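Local coordinates for putative polyprenyl synthetase (Streptomyces coelicolor, PDB 3NF2) that builds isoprenyl diphosphates as a magnesium-dependent polyprenyl synthetase, joining isopentenyl diphosphate to allylic diphosphate chains, at the interface of chains A and B. Numbering follows the deposited sequence. Chains: chain A/B, Putative polyprenyl synthetase.

The interface of chains A and B. Residues chain A 97, 156, 159-160, 163; chain B 116-117, 120.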
ATOM      1  N   MET A  97      12.109   5.117  -0.811  1.00 50.39           N
ATOM      2  CA  MET A  97      11.865   6.502  -1.199  1.00 48.32           C
ATOM      3  C   MET A  97      13.014   7.426  -0.774  1.00 51.87           C
ATOM      4  O   MET A  97      13.359   8.358  -1.494  1.00 55.03           O
ATOM      5  CB  MET A  97      10.542   7.000  -0.603  1.00 48.05           C
ATOM      6  CG  MET A  97       9.297   6.444  -1.278  1.00 42.52           C
ATOM      7  SD  MET A  97       7.773   7.206  -0.703  1.00 33.23           S
ATOM      8  CE  MET A  97       7.237   6.041   0.516  1.00 33.16           C
ATOM      9  N   ILE A 156       1.402   8.262   5.501  1.00 43.45           N
ATOM     10  CA  ILE A 156       1.611   8.583   4.088  1.00 41.08           C
ATOM     11  C   ILE A 156       1.734  10.106   3.926  1.00 40.02           C
ATOM     12  O   ILE A 156       2.659  10.584   3.248  1.00 38.70           O
ATOM     13  CB  ILE A 156       0.489   7.978   3.190  1.00 43.74           C
ATOM     14  CG1 ILE A 156       0.579   6.448   3.179  1.00 30.77           C
ATOM     15  CG2 ILE A 156       0.580   8.501   1.776  1.00 39.30           C
ATOM     16  CD1 ILE A 156      -0.755   5.764   2.913  1.00 30.60           C
ATOM     17  N   GLN A 159       5.135  11.302   5.242  1.00 28.98           N
ATOM     18  CA  GLN A 159       6.114  11.029   4.202  1.00 34.95           C
ATOM     19  C   GLN A 159       6.025  11.998   3.009  1.00 36.71           C
ATOM     20  O   GLN A 159       7.060  12.411   2.481  1.00 39.43           O
ATOM     21  CB  GLN A 159       6.008   9.564   3.753  1.00 32.01           C
ATOM     22  CG  GLN A 159       7.068   9.133   2.753  1.00 39.50           C
ATOM     23  CD  GLN A 159       8.483   9.230   3.295  1.00 45.62           C
ATOM     24  OE1 GLN A 159       8.698   9.267   4.510  1.00 42.69           O
ATOM     25  NE2 GLN A 159       9.460   9.260   2.388  1.00 40.48           N
ATOM     26  N   ALA A 160       4.808  12.373   2.606  1.00 36.62           N
ATOM     27  CA  ALA A 160       4.614  13.406   1.576  1.00 36.93           C
ATOM     28  C   ALA A 160       5.212  14.731   2.018  1.00 44.01           C
ATOM     29  O   ALA A 160       5.887  15.413   1.236  1.00 44.14           O
ATOM     30  CB  ALA A 160       3.125  13.591   1.238  1.00 32.96           C
ATOM     31  N   ILE A 163       9.134  14.416   1.816  1.00 53.12           N
ATOM     32  CA  ILE A 163       9.511  14.644   0.417  1.00 54.54           C
ATOM     33  C   ILE A 163       9.333  16.119  -0.024  1.00 53.60           C
ATOM     34  O   ILE A 163      10.204  16.687  -0.683  1.00 50.20           O
ATOM     35  CB  ILE A 163       8.749  13.671  -0.532  1.00 52.81           C
ATOM     36  CG1 ILE A 163       9.083  12.220  -0.178  1.00 55.78           C
ATOM     37  CG2 ILE A 163       9.086  13.942  -2.000  1.00 52.68           C
ATOM     38  CD1 ILE A 163       8.177  11.196  -0.835  1.00 60.46           C
TER
ATOM     39  N   ALA B 116       9.897   7.602  -6.145  1.00 49.07           N
ATOM     40  CA  ALA B 116       9.413   7.883  -4.784  1.00 43.87           C
ATOM     41  C   ALA B 116       7.956   8.317  -4.754  1.00 44.01           C
ATOM     42  O   ALA B 116       7.168   7.827  -3.931  1.00 41.25           O
ATOM     43  CB  ALA B 116      10.286   8.936  -4.095  1.00 42.45           C
ATOM     44  N   GLN B 117       7.606   9.239  -5.645  1.00 41.90           N
ATOM     45  CA  GLN B 117       6.244   9.752  -5.716  1.00 47.86           C
ATOM     46  C   GLN B 117       5.238   8.748  -6.288  1.00 46.58           C
ATOM     47  O   GLN B 117       4.055   8.802  -5.951  1.00 50.51           O
ATOM     48  CB  GLN B 117       6.206  11.083  -6.464  1.00 52.00           C
ATOM     49  CG  GLN B 117       6.274  12.299  -5.535  1.00 61.36           C
ATOM     50  CD  GLN B 117       6.999  13.465  -6.159  1.00 76.57           C
ATOM     51  OE1 GLN B 117       8.227  13.547  -6.105  1.00 88.22           O
ATOM     52  NE2 GLN B 117       6.244  14.383  -6.754  1.00 78.58           N
ATOM     53  N   LEU B 120       4.493   6.556  -3.266  1.00 40.03           N
ATOM     54  CA  LEU B 120       3.756   7.331  -2.279  1.00 36.39           C
ATOM     55  C   LEU B 120       2.285   7.489  -2.663  1.00 37.81           C
ATOM     56  O   LEU B 120       1.388   7.146  -1.887  1.00 36.77           O
ATOM     57  CB  LEU B 120       4.410   8.697  -2.155  1.00 33.28           C
ATOM     58  CG  LEU B 120       3.896   9.700  -1.132  1.00 41.94           C
ATOM     59  CD1 LEU B 120       4.312   9.298   0.273  1.00 32.21           C
ATOM     60  CD2 LEU B 120       4.396  11.102  -1.489  1.00 43.70           C
TER
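B:Leu120 pushes its forked isobutyl end against one face of helix 139-165 of chain A, and the two methyls divide the work. CD1 of B:Leu120 lies 3.7 Å from CG of A:Gln159. CD1 of B:Leu120 is also 3.6 Å from the backbone O of A:Ile156. CD2 of B:Leu120 packs on the backbone of A:Ala160, 3.8 Å from its CA. From one turn further along the same helix A:Ile163 comes to meet the fork tip to tip, its CD1 standing 3.8 Å from CD2 of B:Leu120. The leucine CG is anti to its backbone N (chi1 -177°), which carries the fork away from helix 115-134 of chain B and onto the partner. The side chain of A:Ile156 slides past that of B:Leu120 in the opposite direction, its CG2 loosely near the leucine's backbone O and CD1. Of the residues considered, B:Leu120 has the most surface hidden by the other chain, 77 Å², which fits its role as the projecting knob.

Sulfur and small-residue packing makes up the second group. A:Met97, near the end of helix 77-98, crosses B:Leu120 at about a right angle, with SD 4.0 Å from the leucine CB. SD of A:Met97 also lies 3.3 Å from the backbone O of B:Ala116, a van der Waals approach to the carbonyl. CG of A:Met97 rests 3.8 Å from CA of B:Ala116, where the short alanine side chain permits close approach to the helix backbone. The methionine CG sits anti to the carbonyl carbon (chi1 -74°) and the chain runs on extended through chi2 (-172°), which brings CG and SD over B:Ala116.

B:Gln117 makes a looser contact, although 18 Å² of it is hidden: its OE1 comes no nearer than 4.2 Å to CG2 of A:Ile163.

This largely apolar helix-to-helix patch, repeated by the two-fold symmetry with the chains exchanged, helps hold the two copies together, probably as the homodimer typical of this all-helical synthase family.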